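Local coordinates for Lin2118 protein (Listeria innocua, PDB 3OOU), which probably binds specific DNA sequences as a transcription regulator of the AraC type, this chain being the C-terminal DNA-binding part of a longer response-regulator protein, at residues Ala86-Gln91 with Glu98-Tyr103; Lys63-Leu66 with Lys70-Leu73; Ser4-Asn9 with Phe31-Val36; Gln8-Tyr13 with Gln40-Glu45; Glu20-Lys25 with Glu48-Tyr53. All blocks are in the same frame, centred on the assembly; numbering follows the deposited sequence.

Contact 1: residues Ala86-Gln91 with Glu98-Tyr103; sequences AYFYRQ and ETPNRY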
# COMPACT_ATOMS: atom_id res chain seq x y z
N ALA A 86 2.64 3.07 -13.77
CA ALA A 86 3.94 3.73 -13.64
C ALA A 86 4.27 3.92 -12.16
O ALA A 86 5.40 3.69 -11.73
CB ALA A 86 3.93 5.08 -14.37
N TYR A 87 3.26 4.31 -11.38
CA TYR A 87 3.40 4.48 -9.94
C TYR A 87 3.70 3.15 -9.24
O TYR A 87 4.62 3.08 -8.43
CB TYR A 87 2.15 5.15 -9.37
CG TYR A 87 2.20 5.50 -7.90
CD1 TYR A 87 3.13 6.42 -7.41
CD2 TYR A 87 1.28 4.95 -7.01
CE1 TYR A 87 3.16 6.76 -6.06
CE2 TYR A 87 1.30 5.28 -5.65
CZ TYR A 87 2.24 6.19 -5.19
OH TYR A 87 2.25 6.53 -3.86
N PHE A 88 2.94 2.10 -9.58
CA PHE A 88 3.23 0.77 -9.06
C PHE A 88 4.68 0.37 -9.33
O PHE A 88 5.39 -0.10 -8.43
CB PHE A 88 2.29 -0.29 -9.65
CG PHE A 88 2.68 -1.70 -9.32
CD1 PHE A 88 2.60 -2.17 -8.01
CD2 PHE A 88 3.14 -2.57 -10.31
CE1 PHE A 88 2.96 -3.48 -7.69
CE2 PHE A 88 3.50 -3.89 -10.00
CZ PHE A 88 3.42 -4.34 -8.69
N TYR A 89 5.11 0.57 -10.57
CA TYR A 89 6.47 0.24 -10.98
C TYR A 89 7.51 0.93 -10.09
O TYR A 89 8.44 0.28 -9.60
CB TYR A 89 6.66 0.62 -12.45
CG TYR A 89 7.89 0.05 -13.09
CD1 TYR A 89 7.95 -1.30 -13.48
CD2 TYR A 89 8.99 0.86 -13.35
CE1 TYR A 89 9.08 -1.82 -14.08
CE2 TYR A 89 10.13 0.34 -13.95
CZ TYR A 89 10.17 -1.00 -14.31
OH TYR A 89 11.30 -1.49 -14.91
N ARG A 90 7.34 2.23 -9.87
CA ARG A 90 8.24 3.01 -9.01
C ARG A 90 8.22 2.49 -7.57
O ARG A 90 9.27 2.29 -6.95
CB ARG A 90 7.86 4.49 -9.01
CG ARG A 90 8.27 5.27 -10.24
CD ARG A 90 8.12 6.77 -10.04
NE ARG A 90 6.74 7.20 -9.81
CZ ARG A 90 5.84 7.43 -10.77
NH1 ARG A 90 6.16 7.27 -12.05
NH2 ARG A 90 4.62 7.82 -10.45
N GLN A 91 7.02 2.27 -7.05
CA GLN A 91 6.85 1.87 -5.66
C GLN A 91 7.38 0.47 -5.36
O GLN A 91 7.96 0.24 -4.30
CB GLN A 91 5.38 2.01 -5.25
CG GLN A 91 4.92 3.47 -5.14
CD GLN A 91 5.75 4.28 -4.16
OE1 GLN A 91 6.12 3.79 -3.09
NE2 GLN A 91 6.06 5.52 -4.52
N GLU A 98 14.05 -4.13 -6.39
CA GLU A 98 14.01 -4.77 -7.71
C GLU A 98 12.74 -4.39 -8.47
O GLU A 98 11.72 -4.08 -7.86
CB GLU A 98 14.06 -6.30 -7.56
CG GLU A 98 15.29 -6.85 -6.81
CD GLU A 98 16.55 -6.93 -7.67
OE1 GLU A 98 16.51 -6.54 -8.86
OE2 GLU A 98 17.59 -7.38 -7.14
N THR A 99 12.80 -4.42 -9.80
CA THR A 99 11.58 -4.28 -10.61
C THR A 99 10.69 -5.52 -10.41
O THR A 99 11.20 -6.60 -10.06
CB THR A 99 11.89 -4.14 -12.11
OG1 THR A 99 12.52 -5.34 -12.57
CG2 THR A 99 12.81 -2.94 -12.37
N PRO A 100 9.37 -5.37 -10.62
CA PRO A 100 8.47 -6.51 -10.42
C PRO A 100 8.85 -7.77 -11.20
O PRO A 100 8.92 -8.85 -10.62
CB PRO A 100 7.11 -5.99 -10.88
CG PRO A 100 7.20 -4.51 -10.76
CD PRO A 100 8.63 -4.13 -10.92
N ASN A 101 9.11 -7.64 -12.50
CA ASN A 101 9.38 -8.85 -13.26
C ASN A 101 10.78 -9.44 -13.00
O ASN A 101 10.97 -10.64 -13.12
CB ASN A 101 9.07 -8.67 -14.76
CG ASN A 101 8.27 -9.84 -15.34
OD1 ASN A 101 7.41 -10.43 -14.66
ND2 ASN A 101 8.53 -10.17 -16.60
N ARG A 102 11.72 -8.59 -12.59
CA ARG A 102 13.04 -9.05 -12.12
C ARG A 102 12.91 -9.82 -10.80
O ARG A 102 13.54 -10.87 -10.61
CB ARG A 102 13.99 -7.87 -11.95
CG ARG A 102 15.44 -8.23 -11.64
CD ARG A 102 16.26 -8.42 -12.92
NE ARG A 102 17.53 -9.09 -12.66
CZ ARG A 102 17.72 -10.40 -12.69
NH1 ARG A 102 16.71 -11.22 -12.98
NH2 ARG A 102 18.92 -10.91 -12.44
N TYR A 103 12.10 -9.30 -9.88
CA TYR A 103 11.82 -9.97 -8.61
C TYR A 103 11.22 -11.35 -8.86
O TYR A 103 11.63 -12.34 -8.24
CB TYR A 103 10.85 -9.13 -7.77
CG TYR A 103 10.68 -9.61 -6.35
CD1 TYR A 103 11.51 -9.13 -5.34
CD2 TYR A 103 9.68 -10.53 -6.01
CE1 TYR A 103 11.36 -9.56 -4.03
CE2 TYR A 103 9.53 -10.98 -4.71
CZ TYR A 103 10.38 -10.48 -3.72
OH TYR A 103 10.23 -10.91 -2.42

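Contact 2: residues Lys63-Leu66 with Lys70-Leu73; sequences KEEL and KDNL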
# COMPACT_ATOMS: atom_id res chain seq x y z
N LYS A 63 4.47 -8.71 -3.97
CA LYS A 63 5.67 -9.53 -4.15
C LYS A 63 5.41 -11.01 -3.86
O LYS A 63 6.01 -11.88 -4.48
CB LYS A 63 6.86 -8.97 -3.37
CG LYS A 63 6.90 -9.26 -1.89
CD LYS A 63 8.02 -8.46 -1.24
CE LYS A 63 8.28 -8.90 0.19
NZ LYS A 63 9.26 -7.97 0.84
N GLU A 64 4.49 -11.29 -2.93
CA GLU A 64 4.12 -12.67 -2.68
C GLU A 64 3.20 -13.19 -3.78
O GLU A 64 3.36 -14.32 -4.23
CB GLU A 64 3.51 -12.84 -1.29
CG GLU A 64 3.22 -14.28 -0.91
CD GLU A 64 4.46 -15.14 -0.77
OE1 GLU A 64 5.59 -14.60 -0.82
OE2 GLU A 64 4.30 -16.36 -0.59
N GLU A 65 2.26 -12.36 -4.23
CA GLU A 65 1.32 -12.76 -5.27
C GLU A 65 2.06 -13.09 -6.58
O GLU A 65 1.66 -14.01 -7.32
CB GLU A 65 0.25 -11.68 -5.46
CG GLU A 65 -0.89 -12.04 -6.41
CD GLU A 65 -1.90 -13.01 -5.84
OE1 GLU A 65 -2.72 -13.51 -6.63
OE2 GLU A 65 -1.91 -13.27 -4.61
N LEU A 66 3.15 -12.38 -6.84
CA LEU A 66 3.98 -12.59 -8.04
C LEU A 66 4.68 -13.94 -8.04
O LEU A 66 5.04 -14.47 -9.09
CB LEU A 66 5.03 -11.50 -8.17
CG LEU A 66 4.54 -10.16 -8.72
CD1 LEU A 66 5.58 -9.10 -8.44
CD2 LEU A 66 4.25 -10.27 -10.22
N LYS A 70 1.02 -17.31 -11.52
CA LYS A 70 1.56 -16.91 -12.81
C LYS A 70 0.62 -15.92 -13.47
O LYS A 70 0.65 -15.71 -14.69
CB LYS A 70 1.78 -18.14 -13.69
CG LYS A 70 3.03 -18.91 -13.33
CD LYS A 70 3.13 -20.24 -14.08
CE LYS A 70 4.58 -20.71 -14.19
NZ LYS A 70 5.28 -20.78 -12.86
N ASP A 71 -0.22 -15.29 -12.64
CA ASP A 71 -1.18 -14.31 -13.11
C ASP A 71 -0.47 -13.08 -13.66
O ASP A 71 0.69 -12.82 -13.37
CB ASP A 71 -2.16 -13.93 -11.99
CG ASP A 71 -3.14 -15.04 -11.67
OD1 ASP A 71 -3.31 -15.97 -12.49
OD2 ASP A 71 -3.75 -14.99 -10.58
N ASN A 72 -1.20 -12.34 -14.48
CA ASN A 72 -0.69 -11.16 -15.14
C ASN A 72 -0.27 -10.06 -14.14
O ASN A 72 -0.94 -9.83 -13.14
CB ASN A 72 -1.75 -10.68 -16.11
CG ASN A 72 -1.36 -9.43 -16.83
OD1 ASN A 72 -0.90 -9.48 -17.97
ND2 ASN A 72 -1.55 -8.30 -16.18
N LEU A 73 0.85 -9.41 -14.44
CA LEU A 73 1.45 -8.41 -13.57
C LEU A 73 0.56 -7.19 -13.28
O LEU A 73 0.47 -6.73 -12.14
CB LEU A 73 2.77 -7.96 -14.18
CG LEU A 73 3.74 -7.11 -13.37
CD1 LEU A 73 5.17 -7.45 -13.78
CD2 LEU A 73 3.47 -5.63 -13.54
O HOH W 1 -3.30 -12.66 -9.05

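Contact 3: residues Ser4-Asn9 with Phe31-Val36; sequences SPIIQN and FHINAV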
# COMPACT_ATOMS: atom_id res chain seq x y z
N SER A 4 -9.86 2.70 22.08
CA SER A 4 -9.15 2.47 20.79
C SER A 4 -8.63 3.79 20.21
O SER A 4 -9.40 4.56 19.62
CB SER A 4 -10.07 1.79 19.77
OG SER A 4 -10.59 0.57 20.29
N PRO A 5 -7.32 4.07 20.41
CA PRO A 5 -6.71 5.23 19.75
C PRO A 5 -6.94 5.21 18.24
O PRO A 5 -6.99 4.13 17.62
CB PRO A 5 -5.22 5.07 20.09
CG PRO A 5 -5.23 4.41 21.42
CD PRO A 5 -6.42 3.47 21.41
N ILE A 6 -7.10 6.39 17.66
CA ILE A 6 -7.35 6.57 16.23
C ILE A 6 -6.33 5.82 15.36
O ILE A 6 -6.71 5.18 14.37
CB ILE A 6 -7.33 8.08 15.86
CG1 ILE A 6 -8.49 8.80 16.55
CG2 ILE A 6 -7.38 8.28 14.34
CD1 ILE A 6 -8.35 10.32 16.60
N ILE A 7 -5.06 5.90 15.74
CA ILE A 7 -3.99 5.25 14.98
C ILE A 7 -4.22 3.73 14.88
O ILE A 7 -4.01 3.14 13.82
CB ILE A 7 -2.58 5.63 15.53
CG1 ILE A 7 -1.48 5.22 14.55
CG2 ILE A 7 -2.35 5.07 16.93
CD1 ILE A 7 -1.49 6.00 13.26
N GLN A 8 -4.67 3.10 15.96
CA GLN A 8 -4.97 1.67 15.93
C GLN A 8 -6.08 1.34 14.93
O GLN A 8 -5.97 0.37 14.18
CB GLN A 8 -5.35 1.15 17.31
CG GLN A 8 -4.20 1.14 18.29
CD GLN A 8 -4.64 0.71 19.67
OE1 GLN A 8 -5.48 -0.17 19.82
NE2 GLN A 8 -4.07 1.34 20.69
N ASN A 9 -7.14 2.15 14.93
CA ASN A 9 -8.25 1.95 14.00
C ASN A 9 -7.86 2.08 12.53
O ASN A 9 -8.31 1.31 11.69
CB ASN A 9 -9.40 2.90 14.34
CG ASN A 9 -10.08 2.55 15.65
OD1 ASN A 9 -10.21 1.38 16.00
ND2 ASN A 9 -10.53 3.57 16.37
N PHE A 31 -13.82 8.12 8.62
CA PHE A 31 -13.69 8.23 10.07
C PHE A 31 -14.27 9.53 10.64
O PHE A 31 -14.35 9.68 11.86
CB PHE A 31 -12.23 8.04 10.50
CG PHE A 31 -11.80 6.60 10.52
CD1 PHE A 31 -11.17 6.02 9.43
CD2 PHE A 31 -12.04 5.81 11.65
CE1 PHE A 31 -10.77 4.68 9.45
CE2 PHE A 31 -11.65 4.47 11.68
CZ PHE A 31 -11.01 3.91 10.58
N HIS A 32 -14.68 10.44 9.76
CA HIS A 32 -15.15 11.78 10.15
C HIS A 32 -14.10 12.48 11.01
O HIS A 32 -14.40 13.01 12.09
CB HIS A 32 -16.53 11.73 10.84
CG HIS A 32 -17.15 13.08 11.05
ND1 HIS A 32 -17.49 13.92 10.01
CD2 HIS A 32 -17.50 13.74 12.19
CE1 HIS A 32 -18.01 15.03 10.49
NE2 HIS A 32 -18.03 14.95 11.81
N ILE A 33 -12.86 12.46 10.53
CA ILE A 33 -11.75 13.12 11.21
C ILE A 33 -10.97 13.90 10.18
O ILE A 33 -10.77 13.44 9.05
CB ILE A 33 -10.84 12.09 11.96
CG1 ILE A 33 -11.64 11.33 13.03
CG2 ILE A 33 -9.62 12.80 12.58
CD1 ILE A 33 -10.86 10.24 13.76
N ASN A 34 -10.52 15.09 10.57
CA ASN A 34 -9.75 15.97 9.70
C ASN A 34 -8.58 15.22 9.05
O ASN A 34 -7.76 14.61 9.74
CB ASN A 34 -9.26 17.17 10.52
CG ASN A 34 -8.45 18.14 9.71
OD1 ASN A 34 -7.23 18.00 9.58
ND2 ASN A 34 -9.11 19.17 9.16
N ALA A 35 -8.52 15.27 7.72
CA ALA A 35 -7.51 14.51 6.96
C ALA A 35 -6.07 14.96 7.20
O ALA A 35 -5.17 14.13 7.31
CB ALA A 35 -7.84 14.53 5.47
N VAL A 36 -5.86 16.27 7.29
CA VAL A 36 -4.53 16.80 7.63
C VAL A 36 -4.07 16.27 8.99
O VAL A 36 -2.95 15.78 9.13
CB VAL A 36 -4.49 18.35 7.60
CG1 VAL A 36 -3.19 18.89 8.21
CG2 VAL A 36 -4.66 18.85 6.18

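Contact 4: residues Gln8-Tyr13 with Gln40-Glu45; sequences QNVLSY and QLFQKE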
# COMPACT_ATOMS: atom_id res chain seq x y z
N GLN A 8 -4.67 3.10 15.96
CA GLN A 8 -4.97 1.67 15.93
C GLN A 8 -6.08 1.34 14.93
O GLN A 8 -5.97 0.37 14.18
CB GLN A 8 -5.35 1.15 17.31
CG GLN A 8 -4.20 1.14 18.29
CD GLN A 8 -4.64 0.71 19.67
OE1 GLN A 8 -5.48 -0.17 19.82
NE2 GLN A 8 -4.07 1.34 20.69
N ASN A 9 -7.14 2.15 14.93
CA ASN A 9 -8.25 1.95 14.00
C ASN A 9 -7.86 2.08 12.53
O ASN A 9 -8.31 1.31 11.69
CB ASN A 9 -9.40 2.90 14.34
CG ASN A 9 -10.08 2.55 15.65
OD1 ASN A 9 -10.21 1.38 16.00
ND2 ASN A 9 -10.53 3.57 16.37
N VAL A 10 -7.00 3.06 12.24
CA VAL A 10 -6.47 3.27 10.90
C VAL A 10 -5.59 2.11 10.45
O VAL A 10 -5.73 1.61 9.34
CB VAL A 10 -5.70 4.61 10.81
CG1 VAL A 10 -4.87 4.71 9.53
CG2 VAL A 10 -6.67 5.77 10.92
N LEU A 11 -4.69 1.67 11.34
CA LEU A 11 -3.80 0.56 11.02
C LEU A 11 -4.60 -0.70 10.72
O LEU A 11 -4.32 -1.39 9.74
CB LEU A 11 -2.79 0.31 12.15
CG LEU A 11 -1.71 1.38 12.38
CD1 LEU A 11 -0.96 1.12 13.67
CD2 LEU A 11 -0.74 1.47 11.20
N SER A 12 -5.62 -0.97 11.54
CA SER A 12 -6.48 -2.13 11.32
C SER A 12 -7.29 -2.00 10.03
O SER A 12 -7.45 -2.97 9.29
CB SER A 12 -7.37 -2.37 12.54
OG SER A 12 -6.58 -2.67 13.68
N TYR A 13 -7.78 -0.79 9.76
CA TYR A 13 -8.52 -0.49 8.53
C TYR A 13 -7.72 -0.80 7.26
O TYR A 13 -8.25 -1.36 6.30
CB TYR A 13 -8.96 0.97 8.51
CG TYR A 13 -10.08 1.27 7.54
CD1 TYR A 13 -11.41 1.17 7.93
CD2 TYR A 13 -9.80 1.67 6.23
CE1 TYR A 13 -12.45 1.45 7.05
CE2 TYR A 13 -10.84 1.96 5.34
CZ TYR A 13 -12.15 1.85 5.76
OH TYR A 13 -13.19 2.12 4.89
N GLN A 40 -0.86 13.91 10.05
CA GLN A 40 0.12 14.35 11.05
C GLN A 40 0.28 13.36 12.18
O GLN A 40 1.39 13.06 12.60
CB GLN A 40 -0.27 15.72 11.61
CG GLN A 40 -0.20 16.82 10.60
CD GLN A 40 -0.85 18.09 11.08
OE1 GLN A 40 -1.89 18.05 11.73
NE2 GLN A 40 -0.25 19.22 10.75
N LEU A 41 -0.85 12.86 12.67
CA LEU A 41 -0.87 11.86 13.72
C LEU A 41 -0.17 10.59 13.23
O LEU A 41 0.61 9.97 13.97
CB LEU A 41 -2.31 11.57 14.16
CG LEU A 41 -2.52 10.48 15.21
CD1 LEU A 41 -1.91 10.88 16.56
CD2 LEU A 41 -4.00 10.17 15.35
N PHE A 42 -0.43 10.22 11.98
CA PHE A 42 0.22 9.06 11.38
C PHE A 42 1.74 9.24 11.31
O PHE A 42 2.49 8.35 11.74
CB PHE A 42 -0.38 8.72 10.01
CG PHE A 42 -0.07 7.32 9.56
CD1 PHE A 42 -1.01 6.30 9.73
CD2 PHE A 42 1.16 7.01 9.00
CE1 PHE A 42 -0.73 5.00 9.33
CE2 PHE A 42 1.45 5.71 8.60
CZ PHE A 42 0.51 4.71 8.76
N GLN A 43 2.18 10.39 10.79
CA GLN A 43 3.60 10.71 10.71
C GLN A 43 4.26 10.68 12.08
O GLN A 43 5.37 10.15 12.23
CB GLN A 43 3.82 12.08 10.06
CG GLN A 43 3.86 12.06 8.55
CD GLN A 43 4.95 12.96 8.01
OE1 GLN A 43 6.13 12.59 8.00
NE2 GLN A 43 4.57 14.14 7.54
N LYS A 44 3.58 11.23 13.08
CA LYS A 44 4.08 11.25 14.45
C LYS A 44 4.27 9.85 15.02
O LYS A 44 5.34 9.53 15.56
CB LYS A 44 3.16 12.07 15.36
CG LYS A 44 3.60 12.08 16.83
CD LYS A 44 2.65 12.88 17.71
CE LYS A 44 2.65 14.37 17.36
NZ LYS A 44 4.00 14.96 17.53
N GLU A 45 3.24 9.02 14.91
CA GLU A 45 3.22 7.72 15.59
C GLU A 45 3.96 6.62 14.83
O GLU A 45 4.53 5.71 15.44
CB GLU A 45 1.78 7.29 15.89
CG GLU A 45 1.06 8.21 16.87
CD GLU A 45 1.79 8.35 18.21
OE1 GLU A 45 2.31 7.33 18.71
OE2 GLU A 45 1.83 9.47 18.75

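Contact 5: residues Glu20-Lys25 with Glu48-Tyr53; sequences EGMSLK and EHFTDY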
# COMPACT_ATOMS: atom_id res chain seq x y z
N GLU A 20 -8.41 -1.52 -1.95
CA GLU A 20 -9.32 -0.52 -2.51
C GLU A 20 -8.68 0.85 -2.52
O GLU A 20 -7.62 1.06 -1.92
CB GLU A 20 -10.69 -0.52 -1.80
CG GLU A 20 -10.65 -0.41 -0.30
CD GLU A 20 -12.02 -0.60 0.31
OE1 GLU A 20 -12.30 -1.71 0.82
OE2 GLU A 20 -12.82 0.35 0.27
N GLY A 21 -9.30 1.78 -3.25
CA GLY A 21 -8.81 3.14 -3.32
C GLY A 21 -8.83 3.72 -1.92
O GLY A 21 -9.85 3.68 -1.22
N MSE A 22 -7.69 4.23 -1.50
CA MSE A 22 -7.54 4.72 -0.14
C MSE A 22 -6.56 5.87 -0.11
O MSE A 22 -5.50 5.83 -0.74
CB MSE A 22 -7.02 3.60 0.77
CG MSE A 22 -7.08 3.93 2.25
SE MSE A 22 -6.36 2.48 3.29
CE MSE A 22 -7.34 1.04 2.53
N SER A 23 -6.92 6.90 0.65
CA SER A 23 -6.04 8.04 0.87
C SER A 23 -6.37 8.64 2.21
O SER A 23 -7.37 8.26 2.85
CB SER A 23 -6.24 9.09 -0.23
OG SER A 23 -7.54 9.64 -0.16
N LEU A 24 -5.58 9.61 2.65
CA LEU A 24 -5.94 10.38 3.84
C LEU A 24 -7.32 11.01 3.71
O LEU A 24 -8.06 11.07 4.69
CB LEU A 24 -4.88 11.44 4.16
CG LEU A 24 -3.55 10.88 4.67
CD1 LEU A 24 -2.55 12.01 4.77
CD2 LEU A 24 -3.73 10.19 6.01
N LYS A 25 -7.67 11.46 2.51
CA LYS A 25 -8.98 12.08 2.28
C LYS A 25 -10.12 11.07 2.42
O LYS A 25 -11.12 11.36 3.08
CB LYS A 25 -9.04 12.79 0.93
CG LYS A 25 -8.20 14.05 0.86
CD LYS A 25 -8.44 14.78 -0.46
CE LYS A 25 -7.48 15.94 -0.62
NZ LYS A 25 -6.08 15.46 -0.85
N GLU A 48 6.70 7.92 9.52
CA GLU A 48 6.73 8.05 8.07
C GLU A 48 5.36 8.51 7.58
O GLU A 48 4.38 8.45 8.32
CB GLU A 48 7.09 6.71 7.41
CG GLU A 48 6.06 5.62 7.66
CD GLU A 48 6.43 4.29 7.03
OE1 GLU A 48 7.12 4.27 5.98
OE2 GLU A 48 6.02 3.26 7.59
N HIS A 49 5.30 8.96 6.32
CA HIS A 49 4.03 9.35 5.72
C HIS A 49 3.11 8.16 5.57
O HIS A 49 3.56 7.04 5.30
CB HIS A 49 4.27 9.97 4.34
CG HIS A 49 4.95 11.29 4.38
ND1 HIS A 49 4.27 12.49 4.30
CD2 HIS A 49 6.26 11.62 4.50
CE1 HIS A 49 5.12 13.49 4.36
NE2 HIS A 49 6.34 12.99 4.48
N PHE A 50 1.81 8.42 5.73
CA PHE A 50 0.78 7.43 5.48
C PHE A 50 0.99 6.71 4.14
O PHE A 50 0.90 5.48 4.07
CB PHE A 50 -0.61 8.09 5.52
CG PHE A 50 -1.70 7.22 4.97
CD1 PHE A 50 -2.30 6.24 5.77
CD2 PHE A 50 -2.11 7.36 3.65
CE1 PHE A 50 -3.29 5.42 5.25
CE2 PHE A 50 -3.11 6.54 3.12
CZ PHE A 50 -3.70 5.57 3.93
N THR A 51 1.25 7.47 3.08
CA THR A 51 1.37 6.84 1.76
C THR A 51 2.57 5.91 1.68
O THR A 51 2.51 4.89 0.98
CB THR A 51 1.39 7.86 0.60
OG1 THR A 51 2.54 8.71 0.70
CG2 THR A 51 0.11 8.70 0.59
N ASP A 52 3.66 6.22 2.39
CA ASP A 52 4.83 5.34 2.39
C ASP A 52 4.55 4.02 3.13
O ASP A 52 4.94 2.94 2.66
CB ASP A 52 6.07 6.06 2.94
CG ASP A 52 6.52 7.20 2.03
OD1 ASP A 52 6.61 6.98 0.80
OD2 ASP A 52 6.77 8.31 2.54
N TYR A 53 3.84 4.10 4.25
CA TYR A 53 3.40 2.90 4.96
C TYR A 53 2.48 2.06 4.07
O TYR A 53 2.63 0.84 3.99
CB TYR A 53 2.67 3.27 6.25
CG TYR A 53 2.14 2.07 7.01
CD1 TYR A 53 2.88 1.50 8.05
CD2 TYR A 53 0.90 1.51 6.70
CE1 TYR A 53 2.40 0.40 8.75
CE2 TYR A 53 0.41 0.41 7.39
CZ TYR A 53 1.17 -0.14 8.41
OH TYR A 53 0.71 -1.23 9.11

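Contact 1: residues Ala86-Gln91 with Glu98-Tyr103
Phe88 and Tyr89 both hold CG trans to the backbone N, with chi1 171° and -166°, and this sends the two neighbouring rings out toward Thr99 and Pro100. The rings take different parts of the proline. Phe88 CE2 meets Pro100 CG at 3.8 Å, the two side chains lying alongside with their ends pointing opposite ways. The Tyr89 side chain runs roughly perpendicular to that of Pro100, and Tyr89 CD1 lies 3.9 Å from Pro100 CD. Further out, the phenol runs alongside Thr99, pointing the same way, and Tyr89 OH comes to 3.3 Å from the methyl Thr99 CG2. Helix 85-96 and helix 100-107 are joined here in the C-terminal half of an AraC-type helix-turn-helix domain. The contact lies across the short turn that links them. Thr99 is the N-cap of helix 100-107. Its chi1 of 64° sets OG1 between its own N and carbonyl carbon, and Thr99 OG1 accepts a weak bond from Arg102 N at 3.3 Å. One threonine therefore uses its methyl against Tyr89 and its hydroxyl against the helix start. The Phe88 and Pro100 end is buried, and both residues also touch Leu73 of helix 73-79. Tyr89 lies on the exposed side.

Contact 2: residues Lys63-Leu66 with Lys70-Leu73
Glu65 and Asp71 turn their carboxylates toward one another across the bend that follows helix 50-68. The nearest oxygens, Glu65 OE1 and Asp71 OD2, are 4.3 Å apart. A water bridges them. It donates to Glu65 OE1 at 2.6 Å and to Asp71 OD2 at 2.8 Å, so each of its two protons serves one carboxylate. This bridge would offset part of the repulsion between the like charges. Lys79 may ease it further, as it forms a long, weak ion pair with Glu65. Glu65 reaches the water because its chain bends at chi2 (75°), which turns the carboxylate toward the loop.

The second meeting is apolar and looser. Leu66 begins by pointing away from the loop, but its CD2 branch comes back, and Leu66 CD2 approaches Leu73 CG at 4.5 Å. No hydrogen bond links the two segments directly. Asn72 occupies the N-cap position of helix 73-79.

Arg104 of helix 100-107 ties both sides together, bonding to the carbonyl oxygens of Leu66 and Asp71. Ile76 of helix 73-79 packs on Glu65, Leu66 and Asp71. Leu66 also rests on Phe92 of helix 85-96, and Leu73 on Met85 of the same helix. The contact thus sits where helix 50-68 turns back into helix 73-79, with the last two helices packed beside it.

Contact 3: residues Ser4-Asn9 with Phe31-Val36
Ile6 meets Ile33 at the start of helix 6-17. Pro5, just before it, is the N-cap residue. At the helix start Pro5 O receives only weak bonds from Gln8 N and Asn9 N. Ile6 reaches over to Ile33 tip to tip. The two CD1 methyls, Ile6 CD1 and Ile33 CD1, are 3.8 Å apart. Ile33 CD1 also lies 3.9 Å from Ile6 CG1 and 4.0 Å from Ile6 CG2, so a single methyl nests against three carbons of Ile6. In both isoleucines CG1 stands opposite the carbonyl carbon (chi1 -65° in Ile6, -61° in Ile33), which directs each CG1-CD1 arm at the other residue.

One turn later, Asn9 meets Phe31. Asn9 touches through CB, not its amide: Asn9 CB is 3.8 Å from Phe31 CE2 and approaches the ring obliquely. The far end of the ring goes on to the backbone, with Phe31 CZ 3.9 Å from Asn9 O. Tyr13, one turn beyond Asn9 on helix 6-17, meets the Phe31 ring edge-to-face.

On the partner side the chain leaves helix 24-31 at His32, which has positive phi. It enters helix 35-46 through Asn34, the N-cap, whose OD1 bonds to Tyr37 N. Ile6 also touches Tyr37, Leu38 and Leu41 of that helix. Helices 24-31 and 35-46, joined by a tight turn, with helix 6-17 packed across them, form a tri-helical helix-turn-helix unit.

Contact 4: residues Gln8-Tyr13 with Gln40-Glu45
Val10 and Leu11 rest against the ring of Phe42, and the contact across the two helices is entirely apolar. Val10 comes at the ring edge, near its plane. Val10 CG1 is 4.2 Å from Phe42 CE1 and equally far from Phe42 CD1, so the methyl straddles one side of the hexagon. Leu11 approaches CE1 obliquely, with Leu11 CD2 4.0 Å from Phe42 CE1. A chi1 of -162° swings the Phe42 ring away from its own N and carries it across toward helix 6-17. The backbones stay well apart, with Val10 CA and Phe42 CA 8.9 Å from each other. The Phe42 side chain spans most of that distance and meets Val10 and Leu11.

The polar bonds run inside each helix and not between them. Tyr13 N binds Asn9 O at 2.9 Å on one side, and Glu45 N binds Leu41 O at 3.0 Å on the other.

Ile7 adds a further contact to Phe42 from helix 6-17, and Tyr53 of helix 50-68 meets the Phe42 ring edge-to-face. Val10 also touches Leu38, and Leu11 touches Met46, both on helix 35-46. The Phe42 ring therefore lies in the core between helices 6-17, 35-46 and 50-68.

Contact 5: residues Glu20-Lys25 with Glu48-Tyr53
Leu24 packs tightly on the ring of Phe50. Leu24 CD2 is 3.7 Å from Phe50 CG and forms an off-centre CH-pi contact, 4.2 Å from the ring centroid and 30° off the normal. The two side chains run antiparallel, side against side. With chi1 at 167°, Phe50 extends toward helix 24-31, and its ring reaches the backbone at Ser23, where Phe50 CE2 is 4.0 Å from Ser23 CA.

The far end of the ring is held more loosely. Met22, a partly exposed selenomethionine, lies roughly square to the Phe50 side chain and meets the ring at its edge. Met22 CG and Met22 SE are each 4.1 Å from Phe50 CZ. Met22 SE lies 5.5 Å from the centroid of the Phe50 ring, a Met-aromatic contact at the rim. Ser23 is the N-cap of helix 24-31, and His49 is the N-cap of helix 50-68.

Phe50 is buried and also touches Ile14 of helix 6-17 and Leu27 of helix 24-31. Leu24 rests on Leu38 of helix 35-46. Phe50 thus plugs the start of the long helix 50-68 into the N-terminal three-helix group.

Overall arrangement
The five contacts fall into two groups at the ends of helix 50-68. Contacts 3 and 4 share Gln8 and Asn9, and their centres are 7 Å apart. Contact 5 joins them: its centre is 10 Å from that of contact 4, and Phe42 meets Phe50 and Tyr53. Contacts 1 and 2, with centres 12 Å apart, form the other group and touch through Leu73 and Lys63. Contacts 1 and 3 lie on opposite sides of the chain's centre, 31 Å between their centres. This matches the AraC-family plan of two helix-turn-helix units joined by a long helix, consistent with DNA binding. The model contains no DNA.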